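Cyclohexadienyl dehydratase (Synthetic construct, PDB 5JOS) probably catalyses the dehydration and decarboxylation of prephenate and the like reaction of arogenate in phenylalanine biosynthesis, on a periplasmic solute-binding protein scaffold. Local coordinates at residues V134-N139 with E150-A155. Sequence-based numbering, arbitrary orientation.
Sequences VRVAVN and EHLKKA
V136 meets A155 and L152 through its methyl branches. CG2, set beside the backbone N and anti to the carbonyl carbon, lies 3.7 Å from CB of A155, the tighter of the two apolar contacts. The other branch, CG1, is anti to the backbone N (chi1 173°); CD1 of L152 lies 4.3 Å from it and about as near to CG2, a looser touch between methyl ends. The methyl of A155 has a second neighbour in the backbone just ahead of the strand: its CB stands 3.6 Å from O of V134, where the CA atoms of V134 and A155 come within 5.3 Å. No hydrogen bond crosses between the two segments; the contact between them is van der Waals, and the pairing of the strands begins at K156.

The solvent side is the turn. L152 leaves helical geometry after helix 143-151 and starts a type I turn, closed by a hydrogen bond from A155 N to L152 O at 3.2 Å; the turn carries the exposed K153 and K154, and K153 NZ makes a weak hydrogen bond to E150 O.

The turn links helix 143-151 to the parallel edge strand 156-159 in the beta-alpha-beta crossover that starts at strand 135-138, with V136 hydrogen-bonded through its backbone to K156 and T158. V136 and L152 both touch I179 of strand 177-181, which flanks 135-138 on the side away from 156-159, while L126 and I129 of helix 126-129 border L152.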
loop_
_atom_site.group_PDB
_atom_site.type_symbol
_atom_site.label_atom_id
_atom_site.label_comp_id
_atom_site.label_asym_id
_atom_site.label_seq_id
_atom_site.Cartn_x
_atom_site.Cartn_y
_atom_site.Cartn_z
ATOM N N VAL A 134 2.819 -1.055 -28.981
ATOM C CA VAL A 134 1.981 -1.043 -27.749
ATOM C C VAL A 134 1.205 0.266 -27.736
ATOM O O VAL A 134 1.817 1.323 -27.838
ATOM C CB VAL A 134 2.836 -1.222 -26.475
ATOM C CG1 VAL A 134 1.931 -1.156 -25.232
ATOM C CG2 VAL A 134 3.609 -2.551 -26.545
ATOM N N ARG A 135 -0.134 0.191 -27.657
ATOM C CA ARG A 135 -0.958 1.382 -27.599
ATOM C C ARG A 135 -1.221 1.792 -26.146
ATOM O O ARG A 135 -1.948 1.107 -25.383
ATOM C CB ARG A 135 -2.270 1.203 -28.390
ATOM C CG ARG A 135 -2.043 1.095 -29.904
ATOM C CD ARG A 135 -3.262 0.502 -30.610
ATOM N NE ARG A 135 -3.631 -0.732 -29.890
ATOM C CZ ARG A 135 -4.782 -1.405 -30.008
ATOM N NH1 ARG A 135 -5.713 -1.000 -30.842
ATOM N NH2 ARG A 135 -5.011 -2.495 -29.285
ATOM N N VAL A 136 -0.608 2.911 -25.777
ATOM C CA VAL A 136 -0.658 3.445 -24.458
ATOM C C VAL A 136 -1.625 4.561 -24.358
ATOM O O VAL A 136 -1.650 5.433 -25.208
ATOM C CB VAL A 136 0.714 3.984 -24.045
ATOM C CG1 VAL A 136 0.663 4.709 -22.712
ATOM C CG2 VAL A 136 1.676 2.823 -23.898
ATOM N N ALA A 137 -2.447 4.476 -23.324
ATOM C CA ALA A 137 -3.542 5.425 -23.129
ATOM C C ALA A 137 -3.349 6.226 -21.902
ATOM O O ALA A 137 -3.081 5.661 -20.857
ATOM C CB ALA A 137 -4.872 4.717 -23.043
ATOM N N VAL A 138 -3.459 7.560 -22.019
ATOM C CA VAL A 138 -3.387 8.376 -20.839
ATOM C C VAL A 138 -4.345 9.547 -20.956
ATOM O O VAL A 138 -4.730 9.951 -22.079
ATOM C CB VAL A 138 -1.994 8.955 -20.624
ATOM C CG1 VAL A 138 -0.958 7.866 -20.469
ATOM C CG2 VAL A 138 -1.636 9.854 -21.783
ATOM N N ASN A 139 -4.683 10.139 -19.806
ATOM C CA ASN A 139 -5.377 11.421 -19.792
ATOM C C ASN A 139 -4.374 12.542 -19.948
ATOM O O ASN A 139 -3.208 12.366 -19.668
ATOM C CB ASN A 139 -6.186 11.595 -18.497
ATOM C CG ASN A 139 -5.304 11.506 -17.256
ATOM O OD1 ASN A 139 -4.532 10.561 -17.082
ATOM N ND2 ASN A 139 -5.342 12.508 -16.463
ATOM N N GLU A 150 7.980 10.269 -20.611
ATOM C CA GLU A 150 9.296 10.050 -20.094
ATOM C C GLU A 150 9.782 8.626 -20.308
ATOM O O GLU A 150 10.870 8.468 -20.780
ATOM C CB GLU A 150 9.405 10.433 -18.640
ATOM C CG GLU A 150 10.760 10.040 -18.038
ATOM C CD GLU A 150 10.996 10.658 -16.669
ATOM O OE1 GLU A 150 10.121 11.424 -16.199
ATOM O OE2 GLU A 150 12.069 10.383 -16.053
ATOM N N HIS A 151 9.011 7.615 -20.006
ATOM C CA HIS A 151 9.568 6.281 -19.883
ATOM C C HIS A 151 9.001 5.390 -20.891
ATOM O O HIS A 151 9.398 4.246 -20.978
ATOM C CB HIS A 151 9.142 5.668 -18.541
ATOM C CG HIS A 151 9.627 6.426 -17.354
ATOM N ND1 HIS A 151 10.922 6.345 -16.921
ATOM C CD2 HIS A 151 9.005 7.312 -16.536
ATOM C CE1 HIS A 151 11.085 7.141 -15.876
ATOM N NE2 HIS A 151 9.931 7.735 -15.621
ATOM N N LEU A 152 8.018 5.847 -21.640
ATOM C CA LEU A 152 7.443 4.981 -22.657
ATOM C C LEU A 152 7.468 5.592 -24.063
ATOM O O LEU A 152 6.467 5.528 -24.806
ATOM C CB LEU A 152 6.026 4.611 -22.281
ATOM C CG LEU A 152 5.843 3.969 -20.908
ATOM C CD1 LEU A 152 4.342 3.884 -20.617
ATOM C CD2 LEU A 152 6.486 2.572 -20.843
ATOM N N LYS A 153 8.631 6.130 -24.413
ATOM C CA LYS A 153 8.815 6.860 -25.662
ATOM C C LYS A 153 8.696 5.979 -26.901
ATOM O O LYS A 153 8.423 6.495 -27.950
ATOM C CB LYS A 153 10.194 7.497 -25.709
ATOM C CG LYS A 153 10.337 8.610 -24.689
ATOM C CD LYS A 153 11.632 9.386 -24.915
ATOM C CE LYS A 153 11.610 10.776 -24.272
ATOM N NZ LYS A 153 12.099 10.765 -22.862
ATOM N N LYS A 154 8.923 4.676 -26.807
ATOM C CA LYS A 154 8.825 3.839 -28.012
ATOM C C LYS A 154 7.421 3.367 -28.334
ATOM O O LYS A 154 7.179 2.838 -29.404
ATOM C CB LYS A 154 9.705 2.630 -27.867
ATOM C CG LYS A 154 11.164 3.011 -27.690
ATOM C CD LYS A 154 11.910 1.859 -27.079
ATOM C CE LYS A 154 13.271 2.316 -26.639
ATOM N NZ LYS A 154 14.161 1.202 -26.979
ATOM N N ALA A 155 6.512 3.565 -27.388
ATOM C CA ALA A 155 5.135 3.165 -27.526
ATOM C C ALA A 155 4.323 4.256 -28.246
ATOM O O ALA A 155 4.750 5.379 -28.362
ATOM C CB ALA A 155 4.554 2.931 -26.158
#